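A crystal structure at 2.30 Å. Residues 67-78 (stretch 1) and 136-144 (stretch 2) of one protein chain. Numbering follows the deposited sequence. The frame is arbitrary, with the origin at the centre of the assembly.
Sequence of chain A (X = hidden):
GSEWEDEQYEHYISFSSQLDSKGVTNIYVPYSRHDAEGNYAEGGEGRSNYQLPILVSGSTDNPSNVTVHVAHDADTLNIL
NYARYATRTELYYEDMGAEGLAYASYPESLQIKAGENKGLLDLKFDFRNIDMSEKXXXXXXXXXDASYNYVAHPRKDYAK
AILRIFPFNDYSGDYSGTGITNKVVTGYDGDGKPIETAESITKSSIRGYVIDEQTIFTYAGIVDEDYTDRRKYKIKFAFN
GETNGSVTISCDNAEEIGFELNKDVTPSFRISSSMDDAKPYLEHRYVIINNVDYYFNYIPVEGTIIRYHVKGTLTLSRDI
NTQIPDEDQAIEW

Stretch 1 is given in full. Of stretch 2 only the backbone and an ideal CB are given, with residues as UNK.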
ATOM      1  N   THR A  67     -16.118 -22.668 -25.289  1.00 69.41           N
ATOM      2  CA  THR A  67     -15.874 -21.803 -26.434  1.00 66.87           C
ATOM      3  C   THR A  67     -15.909 -20.391 -25.898  1.00 66.31           C
ATOM      4  O   THR A  67     -16.955 -19.929 -25.446  1.00 66.58           O
ATOM      5  CB  THR A  67     -16.885 -22.056 -27.563  1.00 76.41           C
ATOM      6  OG1 THR A  67     -16.769 -23.409 -27.992  1.00 77.72           O
ATOM      7  CG2 THR A  67     -16.685 -21.118 -28.754  1.00 73.19           C
ATOM      8  N   VAL A  68     -14.764 -19.722 -25.910  1.00 58.93           N
ATOM      9  CA  VAL A  68     -14.616 -18.358 -25.404  1.00 54.85           C
ATOM     10  C   VAL A  68     -14.764 -17.388 -26.571  1.00 54.15           C
ATOM     11  O   VAL A  68     -14.164 -17.575 -27.625  1.00 53.60           O
ATOM     12  CB  VAL A  68     -13.275 -18.178 -24.650  1.00 56.71           C
ATOM     13  CG1 VAL A  68     -13.129 -16.760 -24.096  1.00 54.62           C
ATOM     14  CG2 VAL A  68     -13.145 -19.209 -23.534  1.00 57.53           C
ATOM     15  N   HIS A  69     -15.576 -16.364 -26.368  1.00 48.97           N
ATOM     16  CA  HIS A  69     -15.837 -15.310 -27.331  1.00 48.82           C
ATOM     17  C   HIS A  69     -15.105 -14.063 -26.898  1.00 50.44           C
ATOM     18  O   HIS A  69     -15.224 -13.641 -25.745  1.00 50.57           O
ATOM     19  CB  HIS A  69     -17.338 -15.076 -27.466  1.00 50.31           C
ATOM     20  CG  HIS A  69     -18.030 -16.283 -27.984  1.00 55.44           C
ATOM     21  ND1 HIS A  69     -18.296 -16.430 -29.324  1.00 57.90           N
ATOM     22  CD2 HIS A  69     -18.406 -17.410 -27.337  1.00 58.73           C
ATOM     23  CE1 HIS A  69     -18.879 -17.611 -29.446  1.00 58.41           C
ATOM     24  NE2 HIS A  69     -18.955 -18.241 -28.281  1.00 59.28           N
ATOM     25  N   VAL A  70     -14.309 -13.519 -27.819  1.00 43.64           N
ATOM     26  CA  VAL A  70     -13.432 -12.371 -27.630  1.00 42.06           C
ATOM     27  C   VAL A  70     -13.840 -11.296 -28.637  1.00 48.11           C
ATOM     28  O   VAL A  70     -14.100 -11.616 -29.794  1.00 49.45           O
ATOM     29  CB  VAL A  70     -11.928 -12.798 -27.801  1.00 43.59           C
ATOM     30  CG1 VAL A  70     -10.999 -11.597 -27.942  1.00 41.73           C
ATOM     31  CG2 VAL A  70     -11.461 -13.701 -26.656  1.00 43.72           C
ATOM     32  N   ALA A  71     -13.880 -10.031 -28.211  1.00 43.50           N
ATOM     33  CA  ALA A  71     -14.246  -8.956 -29.123  1.00 42.65           C
ATOM     34  C   ALA A  71     -13.430  -7.704 -28.855  1.00 45.04           C
ATOM     35  O   ALA A  71     -12.864  -7.547 -27.771  1.00 43.23           O
ATOM     36  CB  ALA A  71     -15.741  -8.646 -29.029  1.00 42.77           C
ATOM     37  N   HIS A  72     -13.366  -6.834 -29.877  1.00 42.04           N
ATOM     38  CA  HIS A  72     -12.744  -5.517 -29.847  1.00 42.32           C
ATOM     39  C   HIS A  72     -13.469  -4.709 -28.771  1.00 47.75           C
ATOM     40  O   HIS A  72     -14.679  -4.855 -28.640  1.00 48.54           O
ATOM     41  CB  HIS A  72     -12.857  -4.858 -31.242  1.00 43.07           C
ATOM     42  CG  HIS A  72     -12.188  -3.523 -31.344  1.00 45.99           C
ATOM     43  ND1 HIS A  72     -12.786  -2.462 -32.016  1.00 47.86           N
ATOM     44  CD2 HIS A  72     -10.994  -3.110 -30.854  1.00 46.68           C
ATOM     45  CE1 HIS A  72     -11.968  -1.441 -31.880  1.00 46.51           C
ATOM     46  NE2 HIS A  72     -10.878  -1.780 -31.184  1.00 46.49           N
ATOM     47  N   ASP A  73     -12.728  -3.965 -27.931  1.00 43.26           N
ATOM     48  CA  ASP A  73     -13.324  -3.193 -26.844  1.00 42.91           C
ATOM     49  C   ASP A  73     -12.852  -1.721 -26.910  1.00 44.56           C
ATOM     50  O   ASP A  73     -12.103  -1.254 -26.057  1.00 43.34           O
ATOM     51  CB  ASP A  73     -12.982  -3.842 -25.483  1.00 44.28           C
ATOM     52  CG  ASP A  73     -13.735  -3.266 -24.287  1.00 52.71           C
ATOM     53  OD1 ASP A  73     -14.579  -2.338 -24.485  1.00 50.13           O
ATOM     54  OD2 ASP A  73     -13.470  -3.711 -23.161  1.00 58.14           O
ATOM     55  N   ALA A  74     -13.324  -0.995 -27.919  1.00 42.01           N
ATOM     56  CA  ALA A  74     -12.998   0.419 -28.118  1.00 41.74           C
ATOM     57  C   ALA A  74     -13.538   1.288 -26.959  1.00 45.69           C
ATOM     58  O   ALA A  74     -12.910   2.284 -26.607  1.00 44.97           O
ATOM     59  CB  ALA A  74     -13.548   0.894 -29.452  1.00 42.33           C
ATOM     60  N   ASP A  75     -14.630   0.846 -26.315  1.00 43.47           N
ATOM     61  CA  ASP A  75     -15.274   1.538 -25.181  1.00 45.10           C
ATOM     62  C   ASP A  75     -14.353   1.708 -24.012  1.00 47.15           C
ATOM     63  O   ASP A  75     -14.176   2.832 -23.571  1.00 47.79           O
ATOM     64  CB  ASP A  75     -16.546   0.813 -24.707  1.00 48.46           C
ATOM     65  CG  ASP A  75     -17.752   1.012 -25.579  1.00 69.05           C
ATOM     66  OD1 ASP A  75     -17.946   2.147 -26.078  1.00 72.59           O
ATOM     67  OD2 ASP A  75     -18.538   0.052 -25.722  1.00 83.00           O
ATOM     68  N   THR A  76     -13.744   0.614 -23.523  1.00 42.43           N
ATOM     69  CA  THR A  76     -12.810   0.660 -22.389  1.00 41.76           C
ATOM     70  C   THR A  76     -11.599   1.552 -22.734  1.00 43.96           C
ATOM     71  O   THR A  76     -11.149   2.315 -21.883  1.00 44.00           O
ATOM     72  CB  THR A  76     -12.402  -0.766 -21.997  1.00 47.04           C
ATOM     73  OG1 THR A  76     -13.588  -1.502 -21.697  1.00 49.09           O
ATOM     74  CG2 THR A  76     -11.472  -0.811 -20.794  1.00 41.19           C
ATOM     75  N   LEU A  77     -11.094   1.468 -23.971  1.00 40.18           N
ATOM     76  CA  LEU A  77      -9.976   2.303 -24.401  1.00 39.64           C
ATOM     77  C   LEU A  77     -10.393   3.777 -24.361  1.00 44.32           C
ATOM     78  O   LEU A  77      -9.638   4.606 -23.848  1.00 44.77           O
ATOM     79  CB  LEU A  77      -9.495   1.895 -25.817  1.00 38.99           C
ATOM     80  CG  LEU A  77      -8.338   2.698 -26.419  1.00 41.15           C
ATOM     81  CD1 LEU A  77      -7.140   2.760 -25.480  1.00 39.24           C
ATOM     82  CD2 LEU A  77      -7.922   2.120 -27.754  1.00 41.35           C
ATOM     83  N   ASN A  78     -11.603   4.101 -24.868  1.00 41.22           N
ATOM     84  CA  ASN A  78     -12.108   5.478 -24.827  1.00 42.73           C
ATOM     85  C   ASN A  78     -12.186   6.029 -23.403  1.00 49.02           C
ATOM     86  O   ASN A  78     -11.682   7.123 -23.171  1.00 49.26           O
ATOM     87  CB  ASN A  78     -13.458   5.580 -25.496  1.00 43.01           C
ATOM     88  CG  ASN A  78     -13.364   5.453 -26.996  1.00 55.82           C
ATOM     89  OD1 ASN A  78     -12.296   5.599 -27.594  1.00 42.82           O
ATOM     90  ND2 ASN A  78     -14.475   5.146 -27.632  1.00 46.63           N
ATOM     91  N   UNK A 136      -0.063   2.901 -30.262  1.00 39.06           N
ATOM     92  CA  UNK A 136      -0.931   1.812 -30.716  1.00 37.10           C
ATOM     93  C   UNK A 136      -1.223   0.826 -29.604  1.00 40.66           C
ATOM     94  O   UNK A 136      -0.310   0.306 -28.972  1.00 39.42           O
ATOM     95  CB  UNK A 136      -0.294   1.080 -31.899  1.00 37.10           C
ATOM     96  N   UNK A 137      -2.507   0.572 -29.392  1.00 36.84           N
ATOM     97  CA  UNK A 137      -3.020  -0.330 -28.377  1.00 36.83           C
ATOM     98  C   UNK A 137      -4.068  -1.252 -29.025  1.00 41.34           C
ATOM     99  O   UNK A 137      -4.878  -0.784 -29.843  1.00 41.05           O
ATOM    100  CB  UNK A 137      -3.616   0.450 -27.204  1.00 36.83           C
ATOM    101  N   UNK A 138      -4.102  -2.531 -28.610  1.00 34.73           N
ATOM    102  CA  UNK A 138      -5.135  -3.431 -29.086  1.00 34.33           C
ATOM    103  C   UNK A 138      -6.087  -3.695 -27.922  1.00 38.85           C
ATOM    104  O   UNK A 138      -5.691  -4.406 -26.992  1.00 37.55           O
ATOM    105  CB  UNK A 138      -4.539  -4.730 -29.631  1.00 34.33           C
ATOM    106  N   UNK A 139      -7.321  -3.106 -27.917  1.00 37.32           N
ATOM    107  CA  UNK A 139      -8.241  -3.331 -26.780  1.00 36.66           C
ATOM    108  C   UNK A 139      -9.178  -4.537 -27.005  1.00 39.71           C
ATOM    109  O   UNK A 139      -9.869  -4.590 -28.008  1.00 39.98           O
ATOM    110  CB  UNK A 139      -9.080  -2.074 -26.538  1.00 36.66           C
ATOM    111  N   UNK A 140      -9.194  -5.504 -26.068  1.00 35.97           N
ATOM    112  CA  UNK A 140      -9.989  -6.735 -26.178  1.00 37.33           C
ATOM    113  C   UNK A 140     -10.797  -7.002 -24.936  1.00 40.80           C
ATOM    114  O   UNK A 140     -10.409  -6.604 -23.850  1.00 41.81           O
ATOM    115  CB  UNK A 140      -9.082  -7.935 -26.460  1.00 37.33           C
ATOM    116  N   UNK A 141     -11.881  -7.762 -25.083  1.00 38.50           N
ATOM    117  CA  UNK A 141     -12.706  -8.167 -23.955  1.00 39.38           C
ATOM    118  C   UNK A 141     -13.218  -9.578 -24.149  1.00 45.49           C
ATOM    119  O   UNK A 141     -13.398 -10.026 -25.286  1.00 43.16           O
ATOM    120  CB  UNK A 141     -13.876  -7.200 -23.766  1.00 39.38           C
ATOM    121  N   UNK A 142     -13.461 -10.276 -23.022  1.00 46.48           N
ATOM    122  CA  UNK A 142     -14.156 -11.559 -22.998  1.00 47.99           C
ATOM    123  C   UNK A 142     -15.640 -11.197 -23.105  1.00 55.54           C
ATOM    124  O   UNK A 142     -16.109 -10.370 -22.324  1.00 54.91           O
ATOM    125  CB  UNK A 142     -13.841 -12.373 -21.742  1.00 47.99           C
ATOM    126  N   UNK A 143     -16.343 -11.727 -24.111  1.00 55.60           N
ATOM    127  CA  UNK A 143     -17.753 -11.415 -24.349  1.00 58.04           C
ATOM    128  C   UNK A 143     -18.611 -12.279 -23.436  1.00 69.16           C
ATOM    129  O   UNK A 143     -18.374 -13.478 -23.328  1.00 68.87           O
ATOM    130  CB  UNK A 143     -18.129 -11.636 -25.816  1.00 58.04           C
ATOM    131  N   UNK A 144     -19.605 -11.662 -22.782  1.00 71.37           N
ATOM    132  CA  UNK A 144     -20.531 -12.364 -21.902  1.00 74.74           C
ATOM    133  C   UNK A 144     -21.900 -12.520 -22.571  1.00 83.66           C
ATOM    134  O   UNK A 144     -22.379 -11.579 -23.222  1.00 83.84           O
ATOM    135  CB  UNK A 144     -20.670 -11.620 -20.572  1.00 74.74           C
TER

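Residues 67-72 form a strand. Stretch 2 first passes the helix that starts at A74, then pairs antiparallel with the strand.

Position 136 has nothing of stretch 1 within 5.5 Å of its ideal CB. Many residues would suit. It is W136, which makes no contact here.

Position 137 points its CB toward stretch 1, with L77 CD1 4.6 Å away. A modest apolar side chain fits. It is V137, and its CG1 lies 3.9 Å from L77 CD1.

Position 138 points away, so stretch 1 sets little demand. It is L138.

Position 139 points toward the turn between strand and helix. The ideal CB is only 3.2 Å from D73 O and 4.1 Å from L77 CB. Its carbonyl accepts from D73 N, while its own N has no partner in stretch 1. With phi at -91°, a compact apolar residue would suit, proline included. It is P139. Its CG packs 3.8 Å from L77 CD2 and 3.5 Å from H72 NE2. The bond from D73 N to P139 O is 2.9 Å.

Position 140 pairs with H72, but the two side chains diverge. The CB points away overall, yet is 4.4 Å from V70 CG1. A branched apolar residue could use that valine. It is L140, whose CD2 reaches 4.2 Å from V70 CG1.

Position 141 pairs with A71, and its N and O can both bond to that residue. The CB lies on the same face as A71 CB, 3.6 Å from D73 OD2. A polar side chain is plausible, and the small A71 leaves room for a long one. It is Q141. Its N donates to A71 O at 2.9 Å, and A71 N donates to Q141 O at 3.0 Å.

Position 142 pairs with V70, and both CBs point to the same face. V68 CG1 is 5.0 Å from the ideal CB, so a beta-branched or longer apolar residue would suit. It is I142. Its CD1 bridges V68 CG1 at 3.9 Å and V70 CG2 at 4.0 Å.

Position 143 points toward stretch 1, its CB 3.5 Å from H69 O and 5.0 Å from A71 CB. A small or branched apolar residue fits. It is V143. V143 CG2 lies 3.4 Å from A71 CB, and V143 N donates to H69 O at 2.8 Å.

Position 144 points away, where polar residues are acceptable. It is D144, poorly ordered and without contacts to stretch 1.

Stretch 2, residues 136-144: WVLPLQIVD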
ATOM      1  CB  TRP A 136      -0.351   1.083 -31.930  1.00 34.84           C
ATOM      2  CG  TRP A 136      -0.338   1.918 -33.190  1.00 36.49           C
ATOM      3  CD1 TRP A 136       0.762   2.390 -33.844  1.00 39.12           C
ATOM      4  CD2 TRP A 136      -1.479   2.390 -33.932  1.00 36.46           C
ATOM      5  NE1 TRP A 136       0.379   3.077 -34.974  1.00 39.17           N
ATOM      6  CE2 TRP A 136      -0.989   3.095 -35.049  1.00 40.65           C
ATOM      7  CE3 TRP A 136      -2.872   2.238 -33.788  1.00 38.27           C
ATOM      8  CZ2 TRP A 136      -1.842   3.675 -36.006  1.00 40.64           C
ATOM      9  CZ3 TRP A 136      -3.714   2.810 -34.734  1.00 39.88           C
ATOM     10  CH2 TRP A 136      -3.198   3.521 -35.824  1.00 40.87           C
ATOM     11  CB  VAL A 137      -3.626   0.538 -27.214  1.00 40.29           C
ATOM     12  CG1 VAL A 137      -4.803  -0.129 -26.528  1.00 40.58           C
ATOM     13  CG2 VAL A 137      -2.569   0.912 -26.200  1.00 39.62           C
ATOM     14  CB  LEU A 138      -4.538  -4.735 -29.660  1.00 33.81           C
ATOM     15  CG  LEU A 138      -5.544  -5.768 -30.190  1.00 36.91           C
ATOM     16  CD1 LEU A 138      -6.348  -5.199 -31.361  1.00 35.85           C
ATOM     17  CD2 LEU A 138      -4.821  -7.085 -30.579  1.00 36.50           C
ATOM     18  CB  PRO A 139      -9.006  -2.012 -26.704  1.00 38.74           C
ATOM     19  CG  PRO A 139      -9.065  -1.502 -28.165  1.00 42.10           C
ATOM     20  CD  PRO A 139      -7.922  -2.195 -28.921  1.00 38.39           C
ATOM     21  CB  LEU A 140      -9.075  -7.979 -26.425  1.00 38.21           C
ATOM     22  CG  LEU A 140      -8.107  -7.913 -27.614  1.00 43.04           C
ATOM     23  CD1 LEU A 140      -7.000  -8.921 -27.469  1.00 43.16           C
ATOM     24  CD2 LEU A 140      -8.835  -8.111 -28.909  1.00 47.02           C
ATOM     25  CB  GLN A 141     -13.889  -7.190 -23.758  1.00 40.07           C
ATOM     26  CG  GLN A 141     -14.825  -7.133 -24.959  1.00 50.14           C
ATOM     27  CD  GLN A 141     -15.987  -6.176 -24.831  1.00 63.36           C
ATOM     28  OE1 GLN A 141     -16.345  -5.475 -25.792  1.00 57.21           O
ATOM     29  NE2 GLN A 141     -16.638  -6.161 -23.679  1.00 53.25           N
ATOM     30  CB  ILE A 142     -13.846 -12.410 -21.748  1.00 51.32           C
ATOM     31  CG1 ILE A 142     -12.317 -12.741 -21.573  1.00 50.48           C
ATOM     32  CG2 ILE A 142     -14.752 -13.646 -21.711  1.00 52.86           C
ATOM     33  CD1 ILE A 142     -11.608 -13.503 -22.669  1.00 53.76           C
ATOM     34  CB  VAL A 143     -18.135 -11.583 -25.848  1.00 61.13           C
ATOM     35  CG1 VAL A 143     -19.638 -11.422 -26.078  1.00 61.19           C
ATOM     36  CG2 VAL A 143     -17.367 -10.595 -26.696  1.00 59.93           C
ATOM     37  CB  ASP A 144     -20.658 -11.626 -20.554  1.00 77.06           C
ATOM     38  CG  ASP A 144     -20.315 -12.484 -19.349  1.00 89.64           C
ATOM     39  OD1 ASP A 144     -20.399 -13.736 -19.462  1.00 90.15           O
ATOM     40  OD2 ASP A 144     -20.011 -11.909 -18.282  1.00 98.00           O
TER
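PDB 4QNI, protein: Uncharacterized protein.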